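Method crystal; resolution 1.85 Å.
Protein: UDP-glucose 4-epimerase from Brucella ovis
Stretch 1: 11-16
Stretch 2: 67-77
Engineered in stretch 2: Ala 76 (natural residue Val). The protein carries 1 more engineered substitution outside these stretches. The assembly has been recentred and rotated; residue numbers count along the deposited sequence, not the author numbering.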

# COMPACT_ATOMS: atom_id res chain seq x y z
N ALA A 11 18.38 -7.23 -17.56
CA ALA A 11 17.67 -8.32 -18.23
C ALA A 11 16.22 -8.34 -17.77
O ALA A 11 15.36 -7.72 -18.39
CB ALA A 11 18.34 -9.66 -17.95
N ASN A 12 15.94 -9.06 -16.69
CA ASN A 12 14.57 -9.07 -16.21
C ASN A 12 14.48 -9.12 -14.68
O ASN A 12 13.41 -9.38 -14.15
CB ASN A 12 13.79 -10.24 -16.83
CG ASN A 12 14.19 -11.59 -16.27
OD1 ASN A 12 15.34 -11.79 -15.86
ND2 ASN A 12 13.24 -12.53 -16.24
N ASN A 13 15.59 -8.84 -13.99
CA ASN A 13 15.51 -8.70 -12.52
C ASN A 13 14.77 -7.42 -12.13
O ASN A 13 15.05 -6.35 -12.68
CB ASN A 13 16.91 -8.69 -11.88
CG ASN A 13 17.62 -10.02 -12.00
OD1 ASN A 13 17.00 -11.08 -11.93
ND2 ASN A 13 18.94 -9.96 -12.18
N VAL A 14 13.84 -7.54 -11.19
CA VAL A 14 13.16 -6.38 -10.65
C VAL A 14 13.37 -6.42 -9.14
O VAL A 14 13.07 -7.41 -8.50
CB VAL A 14 11.66 -6.37 -11.01
CG1 VAL A 14 10.92 -5.26 -10.26
CG2 VAL A 14 11.51 -6.18 -12.53
N LEU A 15 13.96 -5.36 -8.60
CA LEU A 15 14.26 -5.32 -7.18
C LEU A 15 13.02 -4.86 -6.41
O LEU A 15 12.53 -3.74 -6.60
CB LEU A 15 15.44 -4.40 -6.89
CG LEU A 15 15.91 -4.40 -5.43
CD1 LEU A 15 16.57 -5.74 -5.12
CD2 LEU A 15 16.88 -3.23 -5.21
N VAL A 16 12.50 -5.73 -5.56
CA VAL A 16 11.31 -5.41 -4.79
C VAL A 16 11.72 -5.16 -3.35
O VAL A 16 11.90 -6.09 -2.56
CB VAL A 16 10.26 -6.53 -4.88
CG1 VAL A 16 8.97 -6.08 -4.21
CG2 VAL A 16 10.00 -6.91 -6.35
N ARG A 67 25.24 -2.30 1.30
CA ARG A 67 24.61 -3.56 0.97
C ARG A 67 23.58 -3.38 -0.14
O ARG A 67 23.42 -4.24 -0.99
CB ARG A 67 23.94 -4.17 2.20
CG ARG A 67 23.42 -5.60 1.98
CD ARG A 67 23.13 -6.21 3.33
NE ARG A 67 22.66 -7.58 3.22
CZ ARG A 67 23.45 -8.63 3.05
NH1 ARG A 67 24.77 -8.47 2.96
NH2 ARG A 67 22.92 -9.84 2.96
N LEU A 68 22.88 -2.25 -0.12
CA LEU A 68 21.88 -1.98 -1.15
C LEU A 68 22.56 -1.74 -2.51
O LEU A 68 22.12 -2.26 -3.54
CB LEU A 68 21.04 -0.78 -0.74
CG LEU A 68 19.77 -0.45 -1.51
CD1 LEU A 68 18.85 -1.68 -1.66
CD2 LEU A 68 19.06 0.67 -0.77
N VAL A 69 23.63 -0.96 -2.51
CA VAL A 69 24.41 -0.76 -3.74
C VAL A 69 24.97 -2.08 -4.28
O VAL A 69 24.90 -2.36 -5.49
CB VAL A 69 25.55 0.24 -3.50
CG1 VAL A 69 26.56 0.22 -4.65
CG2 VAL A 69 24.99 1.65 -3.31
N GLU A 70 25.51 -2.89 -3.38
CA GLU A 70 26.06 -4.19 -3.75
C GLU A 70 25.00 -5.02 -4.46
O GLU A 70 25.25 -5.67 -5.48
CB GLU A 70 26.54 -4.92 -2.51
CG GLU A 70 27.20 -6.28 -2.74
CD GLU A 70 27.56 -6.93 -1.41
OE1 GLU A 70 28.57 -6.53 -0.79
OE2 GLU A 70 26.82 -7.84 -0.97
N THR A 71 23.79 -4.96 -3.91
CA THR A 71 22.68 -5.73 -4.45
C THR A 71 22.29 -5.24 -5.82
O THR A 71 22.08 -6.03 -6.74
CB THR A 71 21.47 -5.65 -3.51
OG1 THR A 71 21.82 -6.21 -2.25
CG2 THR A 71 20.29 -6.43 -4.10
N MET A 72 22.18 -3.92 -5.98
CA MET A 72 21.87 -3.38 -7.30
C MET A 72 22.96 -3.69 -8.34
O MET A 72 22.65 -3.95 -9.51
CB MET A 72 21.65 -1.87 -7.20
CG MET A 72 20.43 -1.51 -6.33
SD MET A 72 20.14 0.26 -6.37
CE MET A 72 18.70 0.37 -5.27
N GLU A 73 24.21 -3.70 -7.91
CA GLU A 73 25.31 -4.04 -8.83
C GLU A 73 25.25 -5.51 -9.24
O GLU A 73 25.46 -5.86 -10.41
CB GLU A 73 26.66 -3.69 -8.19
CG GLU A 73 26.81 -2.19 -8.00
CD GLU A 73 28.16 -1.75 -7.45
OE1 GLU A 73 28.95 -2.59 -6.96
OE2 GLU A 73 28.44 -0.53 -7.53
N LYS A 74 24.95 -6.38 -8.28
CA LYS A 74 24.85 -7.81 -8.59
C LYS A 74 23.69 -8.11 -9.55
O LYS A 74 23.84 -8.87 -10.50
CB LYS A 74 24.69 -8.62 -7.31
CG LYS A 74 24.46 -10.10 -7.57
CD LYS A 74 24.37 -10.89 -6.26
CE LYS A 74 24.18 -12.38 -6.55
NZ LYS A 74 24.20 -13.20 -5.30
N TYR A 75 22.52 -7.51 -9.30
CA TYR A 75 21.32 -7.90 -10.02
C TYR A 75 20.97 -7.00 -11.21
O TYR A 75 20.16 -7.38 -12.05
CB TYR A 75 20.12 -7.97 -9.07
CG TYR A 75 20.19 -9.15 -8.13
CD1 TYR A 75 19.79 -10.41 -8.55
CD2 TYR A 75 20.68 -9.02 -6.83
CE1 TYR A 75 19.86 -11.50 -7.71
CE2 TYR A 75 20.76 -10.10 -5.98
CZ TYR A 75 20.34 -11.34 -6.42
OH TYR A 75 20.41 -12.44 -5.61
N ALA A 76 21.60 -5.82 -11.30
CA ALA A 76 21.33 -4.87 -12.39
C ALA A 76 19.84 -4.78 -12.71
O ALA A 76 19.43 -5.03 -13.85
CB ALA A 76 22.12 -5.27 -13.67
N PRO A 77 19.02 -4.45 -11.70
CA PRO A 77 17.57 -4.53 -11.92
C PRO A 77 17.07 -3.53 -12.94
O PRO A 77 17.59 -2.41 -13.00
CB PRO A 77 16.99 -4.23 -10.54
CG PRO A 77 18.04 -3.45 -9.84
CD PRO A 77 19.36 -3.92 -10.37
O HOH W 1 18.20 -7.37 -14.78

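The strand formed by residues 13-16 and the helix formed by residues 67-75 run nearly antiparallel, with 161° between their N-to-C directions, and their axes come no closer than 9.7 Å. That spacing leaves room for a layer of side chains, and the backbones themselves meet only where the helix has ended. Within the helix the usual i to i+4 ladder holds, and its last rung in this stretch is Ala 76 N to Met 72 O at 2.8 Å. Ala 76, an engineered residue that is valine in the natural sequence, then leaves helical geometry with a positive phi of 41°. The chain turns there and brings Pro 77 alongside the start of the strand, so that the CA atoms of Asn 13 and Pro 77 lie 4.7 Å apart. At this point Pro 77 CA approaches Asn 13 O to 3.2 Å in a CA-H...O contact; the angle of 122° at the hydrogen is far from linear. Proline has no amide hydrogen to offer, and here it is the CA that faces the carbonyl.

One water stitches the same region together. Water 1 accepts hydrogen bonds from Ala 11 N (2.8 Å) and Asn 13 N (3.1 Å) and donates one to Ala 76 O (2.8 Å). Ala 11 N and Ala 76 O are themselves 4.4 Å apart, too far for a direct hydrogen bond, and the water joins them.

The direct hydrogen bond between the stretches comes from a side chain. Asn 13 points toward the helix, and in its m rotamer it places ND2 2.9 Å from Tyr 75 O, with a nearly linear N-H...O angle of 171°. A carbonyl at the C-terminal end of a helix lacks the next turn's amide to pair with, and the short carboxamide of asparagine is well suited to supply an N-H in its place. The same ND2 lies at the edge of the Tyr 75 ring, near its plane, 3.8 Å from CD1. Tyr 75 thus gives a backbone acceptor and part of its ring to the contact, while its OH is hydrogen-bonded elsewhere in the structure.

Two residues further along the strand, Leu 15 also points toward the helix, as strand alternation predicts; Val 14 between them points away. Leu 15 is buried, and its branched, flexible side chain reaches several partners. Its CB packs against Pro 77 CB at 4.0 Å, where the compact proline ring offers an apolar surface. Its CD1 lies 3.9 Å from Thr 71 CG2, and its CD2 lies 4.0 Å from Met 72 CE and 4.3 Å from Leu 68 CD1. Leu 68 and Met 72 leave the helix sideways, but their long side chains bring their ends nearer the strand. Thr 71 can sit in this apolar setting because its hydroxyl is satisfied within the helix: OG1 donates to Arg 67 O at 2.8 Å, leaving the methyl to meet the leucine.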